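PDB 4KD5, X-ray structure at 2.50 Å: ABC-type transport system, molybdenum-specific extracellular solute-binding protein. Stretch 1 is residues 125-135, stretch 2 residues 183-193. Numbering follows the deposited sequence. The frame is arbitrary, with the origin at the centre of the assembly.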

ATOM      1  N   LYS A 125      -0.528 -30.705 -26.116  1.00 43.49           N
ATOM      2  CA  LYS A 125      -1.962 -30.610 -25.870  1.00 46.52           C
ATOM      3  C   LYS A 125      -2.601 -29.516 -26.724  1.00 50.41           C
ATOM      4  O   LYS A 125      -3.725 -29.667 -27.195  1.00 57.42           O
ATOM      5  CB  LYS A 125      -2.219 -30.353 -24.384  1.00 45.17           C
ATOM      6  CG  LYS A 125      -3.684 -30.208 -24.011  1.00 48.72           C
ATOM      7  CD  LYS A 125      -3.855 -29.987 -22.508  1.00 66.71           C
ATOM      8  CE  LYS A 125      -3.718 -28.517 -22.120  1.00 76.27           C
ATOM      9  NZ  LYS A 125      -4.996 -27.755 -22.250  1.00 78.79           N
ATOM     10  N   TYR A 126      -1.876 -28.420 -26.934  1.00 46.90           N
ATOM     11  CA  TYR A 126      -2.399 -27.316 -27.734  1.00 51.85           C
ATOM     12  C   TYR A 126      -2.196 -27.560 -29.225  1.00 53.92           C
ATOM     13  O   TYR A 126      -2.972 -27.083 -30.048  1.00 53.94           O
ATOM     14  CB  TYR A 126      -1.784 -25.977 -27.297  1.00 46.91           C
ATOM     15  CG  TYR A 126      -2.282 -25.495 -25.955  1.00 43.24           C
ATOM     16  CD1 TYR A 126      -3.559 -24.980 -25.814  1.00 42.79           C
ATOM     17  CD2 TYR A 126      -1.472 -25.549 -24.833  1.00 49.54           C
ATOM     18  CE1 TYR A 126      -4.021 -24.538 -24.590  1.00 47.52           C
ATOM     19  CE2 TYR A 126      -1.921 -25.112 -23.602  1.00 51.16           C
ATOM     20  CZ  TYR A 126      -3.198 -24.606 -23.489  1.00 53.31           C
ATOM     21  OH  TYR A 126      -3.656 -24.165 -22.272  1.00 47.58           O
ATOM     22  N   ALA A 127      -1.145 -28.298 -29.567  1.00 57.98           N
ATOM     23  CA  ALA A 127      -0.932 -28.711 -30.951  1.00 53.16           C
ATOM     24  C   ALA A 127      -2.064 -29.632 -31.387  1.00 55.35           C
ATOM     25  O   ALA A 127      -2.535 -29.561 -32.520  1.00 58.03           O
ATOM     26  CB  ALA A 127       0.398 -29.406 -31.103  1.00 45.04           C
ATOM     27  N   ASP A 128      -2.490 -30.501 -30.477  1.00 54.49           N
ATOM     28  CA  ASP A 128      -3.596 -31.410 -30.742  1.00 52.39           C
ATOM     29  C   ASP A 128      -4.888 -30.635 -30.974  1.00 50.97           C
ATOM     30  O   ASP A 128      -5.689 -31.002 -31.832  1.00 51.95           O
ATOM     31  CB  ASP A 128      -3.777 -32.380 -29.576  1.00 59.51           C
ATOM     32  CG  ASP A 128      -4.921 -33.344 -29.798  1.00 63.25           C
ATOM     33  OD1 ASP A 128      -6.052 -33.043 -29.369  1.00 68.05           O
ATOM     34  OD2 ASP A 128      -4.688 -34.407 -30.403  1.00 63.51           O
ATOM     35  N   GLU A 129      -5.083 -29.560 -30.215  1.00 52.04           N
ATOM     36  CA  GLU A 129      -6.264 -28.717 -30.381  1.00 55.24           C
ATOM     37  C   GLU A 129      -6.304 -28.068 -31.760  1.00 57.21           C
ATOM     38  O   GLU A 129      -7.334 -28.106 -32.437  1.00 57.39           O
ATOM     39  CB  GLU A 129      -6.325 -27.637 -29.300  1.00 53.20           C
ATOM     40  CG  GLU A 129      -6.716 -28.137 -27.929  1.00 57.23           C
ATOM     41  CD  GLU A 129      -7.160 -27.014 -27.014  1.00 71.36           C
ATOM     42  OE1 GLU A 129      -7.959 -26.167 -27.465  1.00 81.53           O
ATOM     43  OE2 GLU A 129      -6.710 -26.975 -25.849  1.00 68.90           O
ATOM     44  N   VAL A 130      -5.184 -27.473 -32.165  1.00 48.99           N
ATOM     45  CA  VAL A 130      -5.077 -26.825 -33.471  1.00 52.78           C
ATOM     46  C   VAL A 130      -5.392 -27.787 -34.617  1.00 55.48           C
ATOM     47  O   VAL A 130      -6.250 -27.511 -35.453  1.00 53.53           O
ATOM     48  CB  VAL A 130      -3.673 -26.213 -33.677  1.00 46.24           C
ATOM     49  CG1 VAL A 130      -3.514 -25.698 -35.095  1.00 44.24           C
ATOM     50  CG2 VAL A 130      -3.428 -25.091 -32.683  1.00 39.54           C
ATOM     51  N   LEU A 131      -4.702 -28.923 -34.638  1.00 57.59           N
ATOM     52  CA  LEU A 131      -4.877 -29.915 -35.697  1.00 50.90           C
ATOM     53  C   LEU A 131      -6.295 -30.494 -35.710  1.00 50.05           C
ATOM     54  O   LEU A 131      -6.838 -30.796 -36.770  1.00 55.77           O
ATOM     55  CB  LEU A 131      -3.830 -31.026 -35.569  1.00 45.03           C
ATOM     56  CG  LEU A 131      -2.362 -30.600 -35.614  1.00 46.13           C
ATOM     57  CD1 LEU A 131      -1.437 -31.799 -35.481  1.00 54.54           C
ATOM     58  CD2 LEU A 131      -2.052 -29.853 -36.896  1.00 44.19           C
ATOM     59  N   THR A 132      -6.888 -30.635 -34.526  1.00 49.05           N
ATOM     60  CA  THR A 132      -8.272 -31.096 -34.393  1.00 51.87           C
ATOM     61  C   THR A 132      -9.249 -30.076 -34.981  1.00 52.69           C
ATOM     62  O   THR A 132     -10.063 -30.404 -35.844  1.00 60.91           O
ATOM     63  CB  THR A 132      -8.628 -31.352 -32.915  1.00 54.60           C
ATOM     64  OG1 THR A 132      -7.804 -32.408 -32.399  1.00 49.24           O
ATOM     65  CG2 THR A 132     -10.089 -31.733 -32.762  1.00 48.89           C
ATOM     66  N   ASN A 133      -9.159 -28.840 -34.503  1.00 52.05           N
ATOM     67  CA  ASN A 133     -10.031 -27.766 -34.957  1.00 51.38           C
ATOM     68  C   ASN A 133      -9.880 -27.422 -36.439  1.00 50.50           C
ATOM     69  O   ASN A 133     -10.844 -27.028 -37.084  1.00 57.89           O
ATOM     70  CB  ASN A 133      -9.819 -26.522 -34.087  1.00 53.31           C
ATOM     71  CG  ASN A 133     -10.359 -26.690 -32.684  1.00 58.93           C
ATOM     72  OD1 ASN A 133     -10.828 -27.764 -32.309  1.00 59.49           O
ATOM     73  ND2 ASN A 133     -10.291 -25.619 -31.895  1.00 63.35           N
ATOM     74  N   LEU A 134      -8.670 -27.570 -36.966  1.00 49.38           N
ATOM     75  CA  LEU A 134      -8.411 -27.319 -38.382  1.00 57.61           C
ATOM     76  C   LEU A 134      -8.688 -28.560 -39.243  1.00 61.33           C
ATOM     77  O   LEU A 134      -8.445 -28.547 -40.452  1.00 60.70           O
ATOM     78  CB  LEU A 134      -6.975 -26.835 -38.607  1.00 54.33           C
ATOM     79  CG  LEU A 134      -6.637 -25.417 -38.163  1.00 54.08           C
ATOM     80  CD1 LEU A 134      -5.155 -25.139 -38.336  1.00 53.90           C
ATOM     81  CD2 LEU A 134      -7.435 -24.413 -38.962  1.00 54.91           C
ATOM     82  N   ASN A 135      -9.191 -29.620 -38.608  1.00 58.45           N
ATOM     83  CA  ASN A 135      -9.543 -30.863 -39.293  1.00 66.09           C
ATOM     84  C   ASN A 135      -8.360 -31.489 -40.031  1.00 60.62           C
ATOM     85  O   ASN A 135      -8.514 -32.040 -41.116  1.00 66.91           O
ATOM     86  CB  ASN A 135     -10.708 -30.629 -40.258  1.00 77.34           C
ATOM     87  CG  ASN A 135     -11.755 -29.689 -39.694  1.00 87.42           C
ATOM     88  OD1 ASN A 135     -12.256 -29.888 -38.589  1.00 86.06           O
ATOM     89  ND2 ASN A 135     -12.073 -28.640 -40.446  1.00 94.92           N
ATOM     90  N   LYS A 183       2.700 -18.367 -36.968  1.00 59.23           N
ATOM     91  CA  LYS A 183       2.043 -18.530 -35.680  1.00 57.82           C
ATOM     92  C   LYS A 183       0.617 -19.010 -35.908  1.00 59.69           C
ATOM     93  O   LYS A 183      -0.103 -18.447 -36.731  1.00 61.38           O
ATOM     94  CB  LYS A 183       2.042 -17.213 -34.902  1.00 58.08           C
ATOM     95  CG  LYS A 183       3.414 -16.555 -34.804  1.00 70.08           C
ATOM     96  CD  LYS A 183       3.489 -15.547 -33.662  1.00 73.33           C
ATOM     97  CE  LYS A 183       4.902 -14.996 -33.509  1.00 73.38           C
ATOM     98  NZ  LYS A 183       5.060 -14.175 -32.276  1.00 74.10           N
ATOM     99  N   THR A 184       0.216 -20.054 -35.187  1.00 54.80           N
ATOM    100  CA  THR A 184      -1.140 -20.579 -35.309  1.00 56.46           C
ATOM    101  C   THR A 184      -2.143 -19.512 -34.904  1.00 56.29           C
ATOM    102  O   THR A 184      -1.875 -18.714 -34.005  1.00 54.94           O
ATOM    103  CB  THR A 184      -1.361 -21.860 -34.467  1.00 59.67           C
ATOM    104  OG1 THR A 184      -1.318 -21.544 -33.071  1.00 57.57           O
ATOM    105  CG2 THR A 184      -0.302 -22.904 -34.787  1.00 63.53           C
ATOM    106  N   ASP A 185      -3.291 -19.509 -35.553  1.00 62.44           N
ATOM    107  CA  ASP A 185      -4.346 -18.582 -35.221  1.00 69.23           C
ATOM    108  C   ASP A 185      -4.815 -18.863 -33.806  1.00 72.10           C
ATOM    109  O   ASP A 185      -4.995 -20.002 -33.418  1.00 68.68           O
ATOM    110  CB  ASP A 185      -5.501 -18.762 -36.198  1.00 71.41           C
ATOM    111  CG  ASP A 185      -6.373 -17.543 -36.301  1.00 83.24           C
ATOM    112  OD1 ASP A 185      -6.465 -16.786 -35.320  1.00 91.26           O
ATOM    113  OD2 ASP A 185      -6.977 -17.338 -37.367  1.00 88.87           O
ATOM    114  N   GLU A 186      -5.029 -17.809 -33.040  1.00 78.93           N
ATOM    115  CA  GLU A 186      -5.458 -17.946 -31.651  1.00 81.52           C
ATOM    116  C   GLU A 186      -6.862 -18.536 -31.523  1.00 78.92           C
ATOM    117  O   GLU A 186      -7.183 -19.168 -30.517  1.00 83.75           O
ATOM    118  CB  GLU A 186      -5.381 -16.591 -30.941  1.00 88.16           C
ATOM    119  CG  GLU A 186      -3.974 -16.025 -30.816  1.00 94.98           C
ATOM    120  CD  GLU A 186      -3.573 -15.781 -29.372  1.00 99.98           C
ATOM    121  OE1 GLU A 186      -2.492 -15.200 -29.142  1.00103.71           O
ATOM    122  OE2 GLU A 186      -4.341 -16.174 -28.467  1.00 97.28           O
ATOM    123  N   LYS A 187      -7.688 -18.327 -32.545  1.00 69.61           N
ATOM    124  CA  LYS A 187      -9.058 -18.844 -32.577  1.00 75.80           C
ATOM    125  C   LYS A 187      -9.111 -20.370 -32.551  1.00 74.15           C
ATOM    126  O   LYS A 187     -10.150 -20.959 -32.258  1.00 80.53           O
ATOM    127  CB  LYS A 187      -9.771 -18.378 -33.851  1.00 84.42           C
ATOM    128  CG  LYS A 187      -9.917 -16.873 -34.034  1.00 92.33           C
ATOM    129  CD  LYS A 187     -10.329 -16.560 -35.480  1.00102.84           C
ATOM    130  CE  LYS A 187     -10.707 -15.095 -35.682  1.00109.66           C
ATOM    131  NZ  LYS A 187     -12.058 -14.773 -35.143  1.00114.36           N
ATOM    132  N   THR A 188      -7.984 -21.002 -32.867  1.00 65.16           N
ATOM    133  CA  THR A 188      -7.937 -22.443 -33.107  1.00 61.99           C
ATOM    134  C   THR A 188      -7.580 -23.294 -31.882  1.00 59.43           C
ATOM    135  O   THR A 188      -7.486 -24.517 -31.990  1.00 66.20           O
ATOM    136  CB  THR A 188      -6.967 -22.780 -34.255  1.00 60.28           C
ATOM    137  OG1 THR A 188      -5.635 -22.416 -33.877  1.00 60.80           O
ATOM    138  CG2 THR A 188      -7.348 -22.020 -35.513  1.00 61.08           C
ATOM    139  N   HIS A 189      -7.372 -22.652 -30.732  1.00 49.65           N
ATOM    140  CA  HIS A 189      -7.032 -23.374 -29.501  1.00 49.69           C
ATOM    141  C   HIS A 189      -7.362 -22.592 -28.229  1.00 51.39           C
ATOM    142  O   HIS A 189      -7.542 -21.374 -28.263  1.00 58.35           O
ATOM    143  CB  HIS A 189      -5.549 -23.770 -29.498  1.00 46.96           C
ATOM    144  CG  HIS A 189      -4.618 -22.626 -29.404  1.00 45.30           C
ATOM    145  ND1 HIS A 189      -4.188 -21.895 -30.535  1.00 44.10           N
ATOM    146  CD2 HIS A 189      -3.994 -22.031 -28.361  1.00 42.74           C
ATOM    147  CE1 HIS A 189      -3.384 -20.955 -30.149  1.00 47.61           C
ATOM    148  NE2 HIS A 189      -3.232 -20.989 -28.849  1.00 49.58           N
ATOM    149  N   SER A 190      -7.447 -23.310 -27.109  1.00 53.49           N
ATOM    150  CA  SER A 190      -7.696 -22.701 -25.805  1.00 53.04           C
ATOM    151  C   SER A 190      -6.559 -21.743 -25.457  1.00 54.34           C
ATOM    152  O   SER A 190      -5.399 -22.025 -25.759  1.00 52.84           O
ATOM    153  CB  SER A 190      -7.804 -23.789 -24.739  1.00 54.55           C
ATOM    154  OG  SER A 190      -8.134 -23.248 -23.475  1.00 71.73           O
ATOM    155  N   PRO A 191      -6.887 -20.604 -24.824  1.00 54.89           N
ATOM    156  CA  PRO A 191      -5.879 -19.593 -24.480  1.00 51.70           C
ATOM    157  C   PRO A 191      -4.727 -20.172 -23.663  1.00 49.31           C
ATOM    158  O   PRO A 191      -4.961 -20.849 -22.657  1.00 54.89           O
ATOM    159  CB  PRO A 191      -6.667 -18.599 -23.624  1.00 53.14           C
ATOM    160  CG  PRO A 191      -8.071 -18.735 -24.106  1.00 50.67           C
ATOM    161  CD  PRO A 191      -8.242 -20.191 -24.419  1.00 50.96           C
ATOM    162  N   ILE A 192      -3.499 -19.914 -24.107  1.00 49.94           N
ATOM    163  CA  ILE A 192      -2.302 -20.337 -23.389  1.00 50.79           C
ATOM    164  C   ILE A 192      -1.843 -19.183 -22.497  1.00 57.34           C
ATOM    165  O   ILE A 192      -0.956 -18.417 -22.869  1.00 59.54           O
ATOM    166  CB  ILE A 192      -1.174 -20.719 -24.368  1.00 46.98           C
ATOM    167  CG1 ILE A 192      -1.715 -21.604 -25.495  1.00 53.86           C
ATOM    168  CG2 ILE A 192      -0.037 -21.424 -23.639  1.00 44.79           C
ATOM    169  CD1 ILE A 192      -0.675 -22.018 -26.528  1.00 53.84           C
ATOM    170  N   THR A 193      -2.445 -19.065 -21.314  1.00 58.77           N
ATOM    171  CA  THR A 193      -2.238 -17.890 -20.468  1.00 58.35           C
ATOM    172  C   THR A 193      -1.522 -18.183 -19.155  1.00 55.59           C
ATOM    173  O   THR A 193      -1.581 -19.295 -18.635  1.00 55.80           O
ATOM    174  CB  THR A 193      -3.563 -17.176 -20.160  1.00 61.50           C
ATOM    175  OG1 THR A 193      -4.371 -18.005 -19.321  1.00 73.46           O
ATOM    176  CG2 THR A 193      -4.313 -16.871 -21.436  1.00 64.63           C
TER
HETATM  177  O   HOH W   1      -6.170 -23.375 -21.954  1.00 55.58           O

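This is a compact contact of 482 Å² in which one side of a helix packs against a loop that includes a short 3-10 turn, mainly by van der Waals packing, with one direct hydrogen bond and one bridging water. Tyr 126, Glu 129, Val 130 and Asn 133 recur at helical spacing and so supply most of the helix surface. The backbones run close at Val 130 and Thr 188, whose CA atoms are 5.2 Å apart.

Tyr 126 is buried and points toward the other stretch. Ile 192 CG1 lies over one face of its ring, 3.8 Å from Tyr 126 CE1. This is a CH-pi contact, nearly along the ring normal. The His 189 ring sits obliquely to the tyrosine, with Tyr 126 CD1 3.9 Å from His 189 CD2. One face of the tyrosine ring receives Ile 192, while its hydroxyl lets a buried ring end in a hydrogen bond to water. The O of water 1 lies 2.7 Å from Tyr 126 OH and 2.5 Å from Ser 190 OG, and donates to Pro 191 O at 2.9 Å.

Glu 129 uses the m rotamer at chi1 and extends to the backbone of the loop. Ser 190 N donates to Glu 129 OE1 at 2.9 Å. The side chain thus accepts from a loop amide, and its CB also packs 3.9 Å from His 189 CB.

Val 130 is buried, and its CB points sideways; the branched, apolar side chain fills space beside Thr 188 and His 189. Its CG2 is 3.7 Å from Thr 188 OG1 and 3.9 Å from His 189 ND1. Thr 188 OG1 donates to Asp 185 O at 2.5 Å, which ties this side chain back to its own turn.

Near the helix end the contact becomes more exposed. Asn 133 ND2 lies 3.0 Å from Thr 188 O, and Leu 134 CD2 reaches Thr 188 CG2 at 4.2 Å.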